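Local coordinates for protein beta-N-acetylhexosaminidase (Akkermansia muciniphila, PDB 6JEA) that hydrolyses terminal non-reducing N-acetylhexosamine residues from N-glycans, chitobiose and related beta-linked substrates, at residues 302-307 / 317-322. Sequence-based numbering, arbitrary orientation.
Sequences QTPQFW and PGETVY. With NAG (2-acetamido-2-deoxy-beta-D-glucopyranose), chain B.
Tyr-322 reaches across to the neighbouring strand with nearly every atom of its side chain. Its CB lies 3.5 Å from Trp-307 CE3, and Tyr-322 CG and CD2 sit near CZ3 of the same indole; the two ring systems cross obliquely, planes 53° apart. With chi1 at -67°, Tyr-322 CG turns away from its own carbonyl carbon and the phenol runs back along strand 303-307. Tyr-322 CD1 therefore meets Phe-306 O at the ring edge, 3.3 Å away, and CE1 and CZ both lie near Gln-305 OE1. At the tip, Tyr-322 OH donates a short 2.5 Å hydrogen bond to Gln-305 OE1, tilted 35° from the amide plane.

Strands 303-307 and 320-323 are adjacent parallel strands of the catalytic TIM barrel of glycosyl hydrolase family 20, paired through Phe-306 N to Thr-320 O (3.0 Å) and Tyr-322 N to Phe-306 O (2.9 Å). Trp-307, Tyr-322 and Gln-305 point into the barrel interior, where His-253 and His-396 also meet the phenol ring. A phenylalanine in place of Tyr-322 would probably leave Gln-305 OE1 without its donor and the amide freer to turn. Phe-306 projects from the other face of the sheet, its CE1 3.5 Å from Glu-319 OE1, which accepts a bond from His-316 N. Toward the active site, the acetamido methyl of the bound sugar, C8, packs over one face of Trp-307, 3.6 Å from CD1, while Glu-187 holds the indole NE1.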
loop_
_atom_site.group_PDB
_atom_site.type_symbol
_atom_site.label_atom_id
_atom_site.label_comp_id
_atom_site.label_asym_id
_atom_site.label_seq_id
_atom_site.Cartn_x
_atom_site.Cartn_y
_atom_site.Cartn_z
ATOM N N GLN A 302 0.030 19.356 -4.711
ATOM C CA GLN A 302 0.124 18.024 -4.138
ATOM C C GLN A 302 -0.344 18.041 -2.690
ATOM O O GLN A 302 -0.433 19.094 -2.053
ATOM C CB GLN A 302 1.559 17.492 -4.230
ATOM C CG GLN A 302 2.016 17.235 -5.657
ATOM C CD GLN A 302 3.519 17.132 -5.781
ATOM O OE1 GLN A 302 4.255 17.958 -5.244
ATOM N NE2 GLN A 302 3.985 16.111 -6.490
ATOM N N THR A 303 -0.648 16.851 -2.173
ATOM C CA THR A 303 -1.162 16.729 -0.821
ATOM C C THR A 303 -0.370 15.681 -0.052
ATOM O O THR A 303 -0.010 14.636 -0.609
ATOM C CB THR A 303 -2.661 16.372 -0.827
ATOM O OG1 THR A 303 -3.142 16.282 0.521
ATOM C CG2 THR A 303 -2.914 15.053 -1.546
ATOM N N PRO A 304 -0.077 15.934 1.222
ATOM C CA PRO A 304 0.745 15.009 2.003
ATOM C C PRO A 304 -0.062 13.956 2.747
ATOM O O PRO A 304 -1.220 14.152 3.121
ATOM C CB PRO A 304 1.443 15.947 2.997
ATOM C CG PRO A 304 0.413 16.996 3.257
ATOM C CD PRO A 304 -0.346 17.183 1.959
ATOM N N GLN A 305 0.587 12.816 2.956
ATOM C CA GLN A 305 0.058 11.752 3.796
ATOM C C GLN A 305 1.111 11.367 4.822
ATOM O O GLN A 305 2.310 11.530 4.585
ATOM C CB GLN A 305 -0.348 10.527 2.978
ATOM C CG GLN A 305 -1.603 10.724 2.167
ATOM C CD GLN A 305 -2.083 9.435 1.546
ATOM O OE1 GLN A 305 -1.330 8.467 1.444
ATOM N NE2 GLN A 305 -3.342 9.413 1.122
ATOM N N PHE A 306 0.661 10.867 5.975
ATOM C CA PHE A 306 1.607 10.581 7.052
ATOM C C PHE A 306 1.297 9.254 7.729
ATOM O O PHE A 306 0.146 8.819 7.780
ATOM C CB PHE A 306 1.603 11.677 8.129
ATOM C CG PHE A 306 1.905 13.051 7.610
ATOM C CD1 PHE A 306 0.888 13.872 7.153
ATOM C CD2 PHE A 306 3.201 13.534 7.605
ATOM C CE1 PHE A 306 1.159 15.145 6.686
ATOM C CE2 PHE A 306 3.478 14.806 7.137
ATOM C CZ PHE A 306 2.455 15.612 6.677
ATOM N N TRP A 307 2.343 8.615 8.253
ATOM C CA TRP A 307 2.157 7.616 9.298
ATOM C C TRP A 307 1.775 8.343 10.581
ATOM O O TRP A 307 2.507 9.228 11.036
ATOM C CB TRP A 307 3.426 6.792 9.505
ATOM C CG TRP A 307 3.899 6.050 8.286
ATOM C CD1 TRP A 307 5.046 6.280 7.585
ATOM C CD2 TRP A 307 3.238 4.957 7.629
ATOM N NE1 TRP A 307 5.142 5.401 6.532
ATOM C CE2 TRP A 307 4.046 4.579 6.536
ATOM C CE3 TRP A 307 2.044 4.265 7.855
ATOM C CZ2 TRP A 307 3.697 3.539 5.672
ATOM C CZ3 TRP A 307 1.699 3.231 6.998
ATOM C CH2 TRP A 307 2.523 2.878 5.921
ATOM N N PRO A 317 -6.096 20.055 9.377
ATOM C CA PRO A 317 -7.394 19.426 9.100
ATOM C C PRO A 317 -7.577 19.148 7.616
ATOM O O PRO A 317 -7.245 19.971 6.762
ATOM C CB PRO A 317 -8.402 20.461 9.610
ATOM C CG PRO A 317 -7.661 21.187 10.685
ATOM C CD PRO A 317 -6.231 21.253 10.223
ATOM N N GLY A 318 -8.103 17.959 7.316
ATOM C CA GLY A 318 -8.265 17.494 5.961
ATOM C C GLY A 318 -7.182 16.546 5.485
ATOM O O GLY A 318 -7.435 15.750 4.574
ATOM N N GLU A 319 -5.991 16.608 6.076
ATOM C CA GLU A 319 -4.903 15.726 5.683
ATOM C C GLU A 319 -5.210 14.284 6.095
ATOM O O GLU A 319 -6.134 14.008 6.866
ATOM C CB GLU A 319 -3.586 16.201 6.296
ATOM C CG GLU A 319 -3.132 17.566 5.786
ATOM C CD GLU A 319 -1.839 18.039 6.428
ATOM O OE1 GLU A 319 -1.413 17.432 7.435
ATOM O OE2 GLU A 319 -1.245 19.017 5.921
ATOM N N THR A 320 -4.419 13.351 5.566
ATOM C CA THR A 320 -4.666 11.926 5.742
ATOM C C THR A 320 -3.501 11.256 6.460
ATOM O O THR A 320 -2.327 11.442 6.093
ATOM C CB THR A 320 -4.929 11.241 4.398
ATOM O OG1 THR A 320 -6.124 11.776 3.819
ATOM C CG2 THR A 320 -5.110 9.745 4.589
ATOM N N VAL A 321 -3.836 10.470 7.480
ATOM C CA VAL A 321 -2.857 9.729 8.258
ATOM C C VAL A 321 -3.238 8.253 8.250
ATOM O O VAL A 321 -4.392 7.880 8.028
ATOM C CB VAL A 321 -2.750 10.260 9.701
ATOM C CG1 VAL A 321 -2.308 11.712 9.691
ATOM C CG2 VAL A 321 -4.080 10.119 10.411
ATOM N N TYR A 322 -2.236 7.412 8.488
ATOM C CA TYR A 322 -2.395 5.967 8.536
ATOM C C TYR A 322 -2.279 5.499 9.978
ATOM O O TYR A 322 -1.302 5.824 10.660
ATOM C CB TYR A 322 -1.331 5.260 7.690
ATOM C CG TYR A 322 -1.416 5.477 6.195
ATOM C CD1 TYR A 322 -1.106 6.707 5.628
ATOM C CD2 TYR A 322 -1.769 4.437 5.347
ATOM C CE1 TYR A 322 -1.169 6.903 4.259
ATOM C CE2 TYR A 322 -1.831 4.622 3.977
ATOM C CZ TYR A 322 -1.529 5.856 3.439
ATOM O OH TYR A 322 -1.594 6.040 2.079
HETATM C C1 NAG B . 6.985 -0.519 10.286
HETATM C C2 NAG B . 8.064 0.496 9.897
HETATM C C3 NAG B . 8.891 -0.019 8.719
HETATM C C4 NAG B . 9.392 -1.433 8.975
HETATM C C5 NAG B . 8.228 -2.333 9.371
HETATM C C6 NAG B . 8.654 -3.736 9.726
HETATM C C7 NAG B . 7.565 2.863 10.337
HETATM C C8 NAG B . 6.870 4.090 9.834
HETATM N N2 NAG B . 7.461 1.776 9.566
HETATM O O1 NAG B . 6.330 -0.082 11.432
HETATM O O3 NAG B . 9.996 0.855 8.515
HETATM O O4 NAG B . 9.998 -1.956 7.798
HETATM O O5 NAG B . 7.583 -1.787 10.528
HETATM O O6 NAG B . 7.530 -4.549 10.037
HETATM O O7 NAG B . 8.192 2.855 11.391
HETATM O O HOH W 1 -3.876 14.442 2.563
#